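Local coordinates for protein blood group a-and b-cleaving endo-beta-galactosidase (Streptococcus pneumoniae, PDB 2YGL) that probably binds blood group A and B carbohydrate antigens through tandem CBM51 modules, directing a family 98 endo-beta-galactosidase to its substrate glycans, at residues K227-F239 / F265-H277. Sequence-based numbering, arbitrary orientation.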
ATOM      1  N   LYS A 227      21.625 -22.268   6.167  1.00 18.34           N
ATOM      2  CA  LYS A 227      20.440 -21.508   5.792  1.00 18.93           C
ATOM      3  C   LYS A 227      19.982 -21.856   4.378  1.00 18.96           C
ATOM      4  O   LYS A 227      20.795 -22.210   3.517  1.00 18.75           O
ATOM      5  CB  LYS A 227      20.691 -20.004   5.931  1.00 19.06           C
ATOM      6  CG  LYS A 227      20.766 -19.539   7.380  1.00 19.93           C
ATOM      7  CD  LYS A 227      21.037 -18.047   7.483  1.00 21.46           C
ATOM      8  CE  LYS A 227      21.024 -17.606   8.939  1.00 22.10           C
ATOM      9  NZ  LYS A 227      21.311 -16.154   9.075  1.00 23.83           N
ATOM     10  N   ILE A 228      18.672 -21.775   4.163  1.00 19.18           N
ATOM     11  CA  ILE A 228      18.078 -21.908   2.835  1.00 19.50           C
ATOM     12  C   ILE A 228      18.701 -20.871   1.895  1.00 19.91           C
ATOM     13  O   ILE A 228      18.876 -19.712   2.271  1.00 19.86           O
ATOM     14  CB  ILE A 228      16.535 -21.758   2.907  1.00 19.55           C
ATOM     15  CG1 ILE A 228      15.909 -23.046   3.452  1.00 19.16           C
ATOM     16  CG2 ILE A 228      15.940 -21.385   1.544  1.00 19.15           C
ATOM     17  CD1 ILE A 228      14.513 -22.874   4.018  1.00 18.64           C
ATOM     18  N   LYS A 229      19.060 -21.306   0.691  1.00 20.40           N
ATOM     19  CA  LYS A 229      19.709 -20.433  -0.282  1.00 21.06           C
ATOM     20  C   LYS A 229      19.079 -20.612  -1.658  1.00 21.40           C
ATOM     21  O   LYS A 229      18.904 -21.736  -2.129  1.00 21.28           O
ATOM     22  CB  LYS A 229      21.217 -20.716  -0.331  1.00 20.96           C
ATOM     23  CG  LYS A 229      22.055 -19.603  -0.958  1.00 21.54           C
ATOM     24  CD  LYS A 229      23.527 -20.010  -1.118  1.00 21.78           C
ATOM     25  CE  LYS A 229      24.265 -20.038   0.217  1.00 21.86           C
ATOM     26  NZ  LYS A 229      25.671 -20.529   0.078  1.00 22.88           N
ATOM     27  N   LEU A 230      18.741 -19.492  -2.290  1.00 22.08           N
ATOM     28  CA  LEU A 230      18.067 -19.489  -3.584  1.00 22.84           C
ATOM     29  C   LEU A 230      18.701 -18.508  -4.567  1.00 23.72           C
ATOM     30  O   LEU A 230      19.456 -17.620  -4.167  1.00 23.65           O
ATOM     31  CB  LEU A 230      16.585 -19.139  -3.395  1.00 22.74           C
ATOM     32  CG  LEU A 230      15.674 -20.239  -2.845  1.00 22.29           C
ATOM     33  CD1 LEU A 230      14.338 -19.667  -2.396  1.00 21.86           C
ATOM     34  CD2 LEU A 230      15.475 -21.310  -3.901  1.00 21.35           C
ATOM     35  N   LEU A 231      18.404 -18.687  -5.852  1.00 24.71           N
ATOM     36  CA  LEU A 231      18.731 -17.691  -6.867  1.00 25.89           C
ATOM     37  C   LEU A 231      17.612 -16.665  -6.935  1.00 26.61           C
ATOM     38  O   LEU A 231      16.465 -17.008  -7.227  1.00 26.64           O
ATOM     39  CB  LEU A 231      18.910 -18.329  -8.249  1.00 25.88           C
ATOM     40  CG  LEU A 231      20.279 -18.821  -8.721  1.00 26.49           C
ATOM     41  CD1 LEU A 231      20.166 -19.310 -10.160  1.00 26.55           C
ATOM     42  CD2 LEU A 231      21.351 -17.735  -8.616  1.00 26.76           C
ATOM     43  N   ILE A 232      17.951 -15.415  -6.638  1.00 27.52           N
ATOM     44  CA  ILE A 232      17.030 -14.299  -6.808  1.00 28.47           C
ATOM     45  C   ILE A 232      17.648 -13.368  -7.847  1.00 29.05           C
ATOM     46  O   ILE A 232      18.725 -12.805  -7.621  1.00 29.14           O
ATOM     47  CB  ILE A 232      16.770 -13.527  -5.481  1.00 28.37           C
ATOM     48  CG1 ILE A 232      16.411 -14.480  -4.323  1.00 28.65           C
ATOM     49  CG2 ILE A 232      15.705 -12.439  -5.684  1.00 28.75           C
ATOM     50  CD1 ILE A 232      15.038 -15.155  -4.413  1.00 28.40           C
ATOM     51  N   ASP A 233      16.968 -13.235  -8.986  1.00 29.84           N
ATOM     52  CA  ASP A 233      17.452 -12.441 -10.126  1.00 30.60           C
ATOM     53  C   ASP A 233      18.896 -12.788 -10.506  1.00 30.78           C
ATOM     54  O   ASP A 233      19.735 -11.899 -10.686  1.00 31.01           O
ATOM     55  CB  ASP A 233      17.296 -10.934  -9.856  1.00 30.77           C
ATOM     56  CG  ASP A 233      15.840 -10.502  -9.751  1.00 31.66           C
ATOM     57  OD1 ASP A 233      15.052 -10.795 -10.678  1.00 32.91           O
ATOM     58  OD2 ASP A 233      15.485  -9.854  -8.743  1.00 33.04           O
ATOM     59  N   GLY A 234      19.179 -14.086 -10.610  1.00 30.92           N
ATOM     60  CA  GLY A 234      20.513 -14.573 -10.968  1.00 30.90           C
ATOM     61  C   GLY A 234      21.578 -14.403  -9.894  1.00 30.99           C
ATOM     62  O   GLY A 234      22.770 -14.564 -10.169  1.00 31.19           O
ATOM     63  N   LYS A 235      21.154 -14.090  -8.670  1.00 30.82           N
ATOM     64  CA  LYS A 235      22.080 -13.884  -7.555  1.00 30.63           C
ATOM     65  C   LYS A 235      21.696 -14.751  -6.356  1.00 30.08           C
ATOM     66  O   LYS A 235      20.528 -14.797  -5.968  1.00 30.19           O
ATOM     67  CB  LYS A 235      22.095 -12.407  -7.149  1.00 30.88           C
ATOM     68  CG  LYS A 235      23.428 -11.905  -6.605  1.00 32.11           C
ATOM     69  CD  LYS A 235      24.423 -11.610  -7.736  1.00 33.51           C
ATOM     70  CE  LYS A 235      25.437 -10.543  -7.333  1.00 34.39           C
ATOM     71  NZ  LYS A 235      26.268 -10.945  -6.160  1.00 35.14           N
ATOM     72  N   GLU A 236      22.683 -15.428  -5.773  1.00 29.45           N
ATOM     73  CA  GLU A 236      22.452 -16.303  -4.624  1.00 28.84           C
ATOM     74  C   GLU A 236      22.143 -15.498  -3.366  1.00 28.26           C
ATOM     75  O   GLU A 236      22.885 -14.580  -3.009  1.00 28.13           O
ATOM     76  CB  GLU A 236      23.641 -17.239  -4.388  1.00 28.95           C
ATOM     77  CG  GLU A 236      23.780 -18.347  -5.430  1.00 29.55           C
ATOM     78  CD  GLU A 236      24.734 -19.460  -5.008  1.00 30.23           C
ATOM     79  OE1 GLU A 236      25.646 -19.206  -4.193  1.00 30.62           O
ATOM     80  OE2 GLU A 236      24.574 -20.596  -5.501  1.00 30.33           O
ATOM     81  N   VAL A 237      21.035 -15.844  -2.713  1.00 27.45           N
ATOM     82  CA  VAL A 237      20.567 -15.147  -1.514  1.00 26.63           C
ATOM     83  C   VAL A 237      20.141 -16.155  -0.445  1.00 26.06           C
ATOM     84  O   VAL A 237      19.357 -17.071  -0.718  1.00 25.79           O
ATOM     85  CB  VAL A 237      19.379 -14.187  -1.830  1.00 26.67           C
ATOM     86  CG1 VAL A 237      18.914 -13.454  -0.570  1.00 26.59           C
ATOM     87  CG2 VAL A 237      19.761 -13.178  -2.907  1.00 26.75           C
ATOM     88  N   GLU A 238      20.664 -15.978   0.768  1.00 25.31           N
ATOM     89  CA  GLU A 238      20.285 -16.810   1.910  1.00 24.70           C
ATOM     90  C   GLU A 238      19.029 -16.288   2.597  1.00 23.87           C
ATOM     91  O   GLU A 238      18.807 -15.078   2.667  1.00 23.85           O
ATOM     92  CB  GLU A 238      21.417 -16.884   2.932  1.00 24.96           C
ATOM     93  CG  GLU A 238      22.589 -17.746   2.509  1.00 26.35           C
ATOM     94  CD  GLU A 238      23.590 -17.942   3.625  1.00 28.11           C
ATOM     95  OE1 GLU A 238      24.052 -16.930   4.197  1.00 29.30           O
ATOM     96  OE2 GLU A 238      23.919 -19.108   3.929  1.00 29.11           O
ATOM     97  N   PHE A 239      18.219 -17.211   3.108  1.00 22.75           N
ATOM     98  CA  PHE A 239      17.025 -16.863   3.867  1.00 21.62           C
ATOM     99  C   PHE A 239      17.167 -17.303   5.319  1.00 20.97           C
ATOM    100  O   PHE A 239      17.573 -18.432   5.596  1.00 20.81           O
ATOM    101  CB  PHE A 239      15.777 -17.490   3.234  1.00 21.56           C
ATOM    102  CG  PHE A 239      15.298 -16.775   2.003  1.00 21.16           C
ATOM    103  CD1 PHE A 239      15.848 -17.056   0.755  1.00 21.07           C
ATOM    104  CD2 PHE A 239      14.298 -15.814   2.092  1.00 20.37           C
ATOM    105  CE1 PHE A 239      15.407 -16.388  -0.387  1.00 20.76           C
ATOM    106  CE2 PHE A 239      13.850 -15.145   0.960  1.00 20.32           C
ATOM    107  CZ  PHE A 239      14.405 -15.431  -0.284  1.00 20.52           C
ATOM    108  N   PHE A 265      -0.543 -15.568   2.177  1.00 20.40           N
ATOM    109  CA  PHE A 265       0.634 -16.435   2.242  1.00 20.15           C
ATOM    110  C   PHE A 265       1.752 -15.863   1.371  1.00 20.09           C
ATOM    111  O   PHE A 265       1.539 -15.587   0.187  1.00 20.08           O
ATOM    112  CB  PHE A 265       0.283 -17.869   1.821  1.00 20.13           C
ATOM    113  CG  PHE A 265       1.485 -18.759   1.615  1.00 20.04           C
ATOM    114  CD1 PHE A 265       2.219 -19.229   2.702  1.00 19.82           C
ATOM    115  CD2 PHE A 265       1.878 -19.129   0.331  1.00 20.02           C
ATOM    116  CE1 PHE A 265       3.328 -20.048   2.514  1.00 19.78           C
ATOM    117  CE2 PHE A 265       2.986 -19.946   0.133  1.00 20.23           C
ATOM    118  CZ  PHE A 265       3.711 -20.409   1.228  1.00 19.99           C
ATOM    119  N   ILE A 266       2.932 -15.682   1.966  1.00 19.96           N
ATOM    120  CA  ILE A 266       4.088 -15.097   1.276  1.00 19.86           C
ATOM    121  C   ILE A 266       5.301 -16.016   1.355  1.00 19.52           C
ATOM    122  O   ILE A 266       5.720 -16.393   2.449  1.00 19.30           O
ATOM    123  CB  ILE A 266       4.529 -13.740   1.896  1.00 20.04           C
ATOM    124  CG1 ILE A 266       3.329 -12.864   2.281  1.00 20.53           C
ATOM    125  CG2 ILE A 266       5.516 -13.008   0.966  1.00 20.20           C
ATOM    126  CD1 ILE A 266       2.612 -12.275   1.126  1.00 21.49           C
ATOM    127  N   SER A 267       5.873 -16.343   0.196  1.00 19.09           N
ATOM    128  CA  SER A 267       7.109 -17.127   0.136  1.00 18.81           C
ATOM    129  C   SER A 267       7.785 -17.057  -1.227  1.00 18.58           C
ATOM    130  O   SER A 267       7.118 -17.046  -2.264  1.00 18.37           O
ATOM    131  CB  SER A 267       6.839 -18.596   0.479  1.00 18.81           C
ATOM    132  OG  SER A 267       8.052 -19.316   0.596  1.00 18.56           O
ATOM    133  N   TYR A 268       9.114 -17.009  -1.211  1.00 18.38           N
ATOM    134  CA  TYR A 268       9.903 -17.311  -2.401  1.00 18.21           C
ATOM    135  C   TYR A 268      10.020 -18.825  -2.533  1.00 17.86           C
ATOM    136  O   TYR A 268      10.125 -19.528  -1.529  1.00 17.68           O
ATOM    137  CB  TYR A 268      11.282 -16.646  -2.335  1.00 18.23           C
ATOM    138  CG  TYR A 268      11.211 -15.157  -2.567  1.00 18.81           C
ATOM    139  CD1 TYR A 268      11.194 -14.631  -3.864  1.00 19.13           C
ATOM    140  CD2 TYR A 268      11.128 -14.273  -1.497  1.00 19.05           C
ATOM    141  CE1 TYR A 268      11.111 -13.258  -4.081  1.00 20.13           C
ATOM    142  CE2 TYR A 268      11.046 -12.901  -1.702  1.00 20.45           C
ATOM    143  CZ  TYR A 268      11.037 -12.402  -2.995  1.00 20.35           C
ATOM    144  OH  TYR A 268      10.954 -11.045  -3.190  1.00 21.95           O
ATOM    145  N   VAL A 269       9.979 -19.318  -3.770  1.00 17.58           N
ATOM    146  CA  VAL A 269       9.968 -20.759  -4.033  1.00 17.25           C
ATOM    147  C   VAL A 269      10.966 -21.116  -5.132  1.00 17.08           C
ATOM    148  O   VAL A 269      10.958 -20.513  -6.207  1.00 16.78           O
ATOM    149  CB  VAL A 269       8.549 -21.273  -4.440  1.00 17.27           C
ATOM    150  CG1 VAL A 269       8.545 -22.790  -4.630  1.00 17.30           C
ATOM    151  CG2 VAL A 269       7.505 -20.881  -3.408  1.00 17.43           C
ATOM    152  N   GLY A 270      11.815 -22.102  -4.850  1.00 16.92           N
ATOM    153  CA  GLY A 270      12.752 -22.634  -5.838  1.00 16.55           C
ATOM    154  C   GLY A 270      13.535 -23.814  -5.300  1.00 16.40           C
ATOM    155  O   GLY A 270      13.221 -24.346  -4.235  1.00 16.24           O
ATOM    156  N   ILE A 271      14.563 -24.216  -6.041  1.00 16.24           N
ATOM    157  CA  ILE A 271      15.413 -25.336  -5.653  1.00 16.16           C
ATOM    158  C   ILE A 271      16.640 -24.821  -4.901  1.00 16.19           C
ATOM    159  O   ILE A 271      17.340 -23.925  -5.382  1.00 16.09           O
ATOM    160  CB  ILE A 271      15.830 -26.169  -6.887  1.00 16.19           C
ATOM    161  CG1 ILE A 271      14.589 -26.773  -7.552  1.00 16.23           C
ATOM    162  CG2 ILE A 271      16.818 -27.265  -6.502  1.00 15.84           C
ATOM    163  CD1 ILE A 271      14.711 -26.950  -9.045  1.00 15.99           C
ATOM    164  N   ASP A 272      16.889 -25.384  -3.720  1.00 16.32           N
ATOM    165  CA  ASP A 272      18.018 -24.955  -2.893  1.00 16.75           C
ATOM    166  C   ASP A 272      19.339 -25.162  -3.624  1.00 16.93           C
ATOM    167  O   ASP A 272      19.522 -26.160  -4.329  1.00 16.80           O
ATOM    168  CB  ASP A 272      18.031 -25.676  -1.544  1.00 16.61           C
ATOM    169  CG  ASP A 272      18.931 -24.990  -0.524  1.00 16.83           C
ATOM    170  OD1 ASP A 272      20.147 -25.279  -0.499  1.00 16.85           O
ATOM    171  OD2 ASP A 272      18.425 -24.142   0.242  1.00 16.15           O
ATOM    172  N   ARG A 273      20.248 -24.205  -3.456  1.00 17.21           N
ATOM    173  CA  ARG A 273      21.540 -24.213  -4.144  1.00 17.59           C
ATOM    174  C   ARG A 273      22.401 -25.439  -3.815  1.00 17.64           C
ATOM    175  O   ARG A 273      23.282 -25.808  -4.592  1.00 17.80           O
ATOM    176  CB  ARG A 273      22.316 -22.916  -3.854  1.00 17.65           C
ATOM    177  CG  ARG A 273      21.564 -21.617  -4.190  1.00 18.05           C
ATOM    178  CD  ARG A 273      21.078 -21.568  -5.641  1.00 19.22           C
ATOM    179  NE  ARG A 273      22.183 -21.509  -6.596  1.00 19.58           N
ATOM    180  CZ  ARG A 273      22.095 -21.842  -7.882  1.00 20.20           C
ATOM    181  NH1 ARG A 273      20.948 -22.272  -8.398  1.00 19.52           N
ATOM    182  NH2 ARG A 273      23.166 -21.745  -8.661  1.00 20.79           N
ATOM    183  N   SER A 274      22.129 -26.069  -2.676  1.00 17.84           N
ATOM    184  CA  SER A 274      22.888 -27.228  -2.213  1.00 18.19           C
ATOM    185  C   SER A 274      22.457 -28.535  -2.874  1.00 18.25           C
ATOM    186  O   SER A 274      23.093 -29.570  -2.673  1.00 18.19           O
ATOM    187  CB  SER A 274      22.771 -27.360  -0.691  1.00 18.37           C
ATOM    188  OG  SER A 274      21.445 -27.698  -0.306  1.00 18.89           O
ATOM    189  N   ALA A 275      21.379 -28.487  -3.653  1.00 18.29           N
ATOM    190  CA  ALA A 275      20.826 -29.684  -4.285  1.00 18.54           C
ATOM    191  C   ALA A 275      21.759 -30.284  -5.329  1.00 18.69           C
ATOM    192  O   ALA A 275      22.530 -29.567  -5.976  1.00 18.66           O
ATOM    193  CB  ALA A 275      19.474 -29.378  -4.911  1.00 18.39           C
ATOM    194  N   ASN A 276      21.683 -31.603  -5.475  1.00 19.00           N
ATOM    195  CA  ASN A 276      22.339 -32.302  -6.566  1.00 19.34           C
ATOM    196  C   ASN A 276      21.668 -31.931  -7.881  1.00 19.61           C
ATOM    197  O   ASN A 276      20.450 -32.064  -8.020  1.00 19.61           O
ATOM    198  CB  ASN A 276      22.272 -33.818  -6.355  1.00 19.43           C
ATOM    199  CG  ASN A 276      23.192 -34.302  -5.248  1.00 19.69           C
ATOM    200  OD1 ASN A 276      22.815 -35.157  -4.448  1.00 21.28           O
ATOM    201  ND2 ASN A 276      24.404 -33.763  -5.199  1.00 18.70           N
ATOM    202  N   HIS A 277      22.462 -31.448  -8.832  1.00 19.62           N
ATOM    203  CA  HIS A 277      21.944 -31.045 -10.130  1.00 19.82           C
ATOM    204  C   HIS A 277      22.871 -31.467 -11.263  1.00 19.89           C
ATOM    205  O   HIS A 277      24.098 -31.377 -11.145  1.00 19.78           O
ATOM    206  CB  HIS A 277      21.704 -29.530 -10.175  1.00 19.95           C
ATOM    207  CG  HIS A 277      22.960 -28.714 -10.132  1.00 20.18           C
ATOM    208  ND1 HIS A 277      23.630 -28.438  -8.959  1.00 20.52           N
ATOM    209  CD2 HIS A 277      23.671 -28.121 -11.121  1.00 20.13           C
ATOM    210  CE1 HIS A 277      24.698 -27.709  -9.227  1.00 20.34           C
ATOM    211  NE2 HIS A 277      24.746 -27.501 -10.531  1.00 20.26           N
TER
HETATM  212  O   HOH W   1      21.631 -23.985   1.416  1.00 20.26           O
HETATM  213  O   HOH W   2      25.654 -20.484  -8.427  1.00 52.21           O
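Arg273 lays one face of its guanidinium over the side chain of Leu231, whose CG sits 3.5 Å from Arg273 NH1 and toward the rim of the flat group. Turns at chi2 and chi3 bend the arginine so that its NE meets Glu236 OE2 at 2.8 Å, in a nearly straight hydrogen bond that is also a salt bridge. The acceptor lies in the guanidinium plane and is used on its anti side, while the carboxylate is turned 76° from that plane; a water joins the same OE2 to Arg273 NH2. The aliphatic part of the arginine is packed as well, its CG resting 3.8 Å from Lys229 CG. One bond joins the backbones, Arg273 N to Lys229 O; in the other direction Lys229 N donates to the Asp272 side chain, 2.9 Å from OD2 and from above the carboxylate plane. The other oxygen, OD1, closes an Asx turn by accepting from Ser274 N, and Ser274 OG reaches it from the opposite face. The setting is the beta-sandwich of the second NPCBM module, where the hairpin within 227-239 reverses through a type I' turn, its strand 228-232 running at 96° to strand 265-271. Gly270 leaves room for Leu230, whose CD2 presses to 3.5 Å from Gly270 C. Farther along the strand, Tyr268 receives Phe239 CZ at 3.7 Å from its CD2, the two rings inclined at 42°, and Ile232 CD1 touches its CD1; Pro179 and Leu182 of helix 179-184 also pack against this tyrosine.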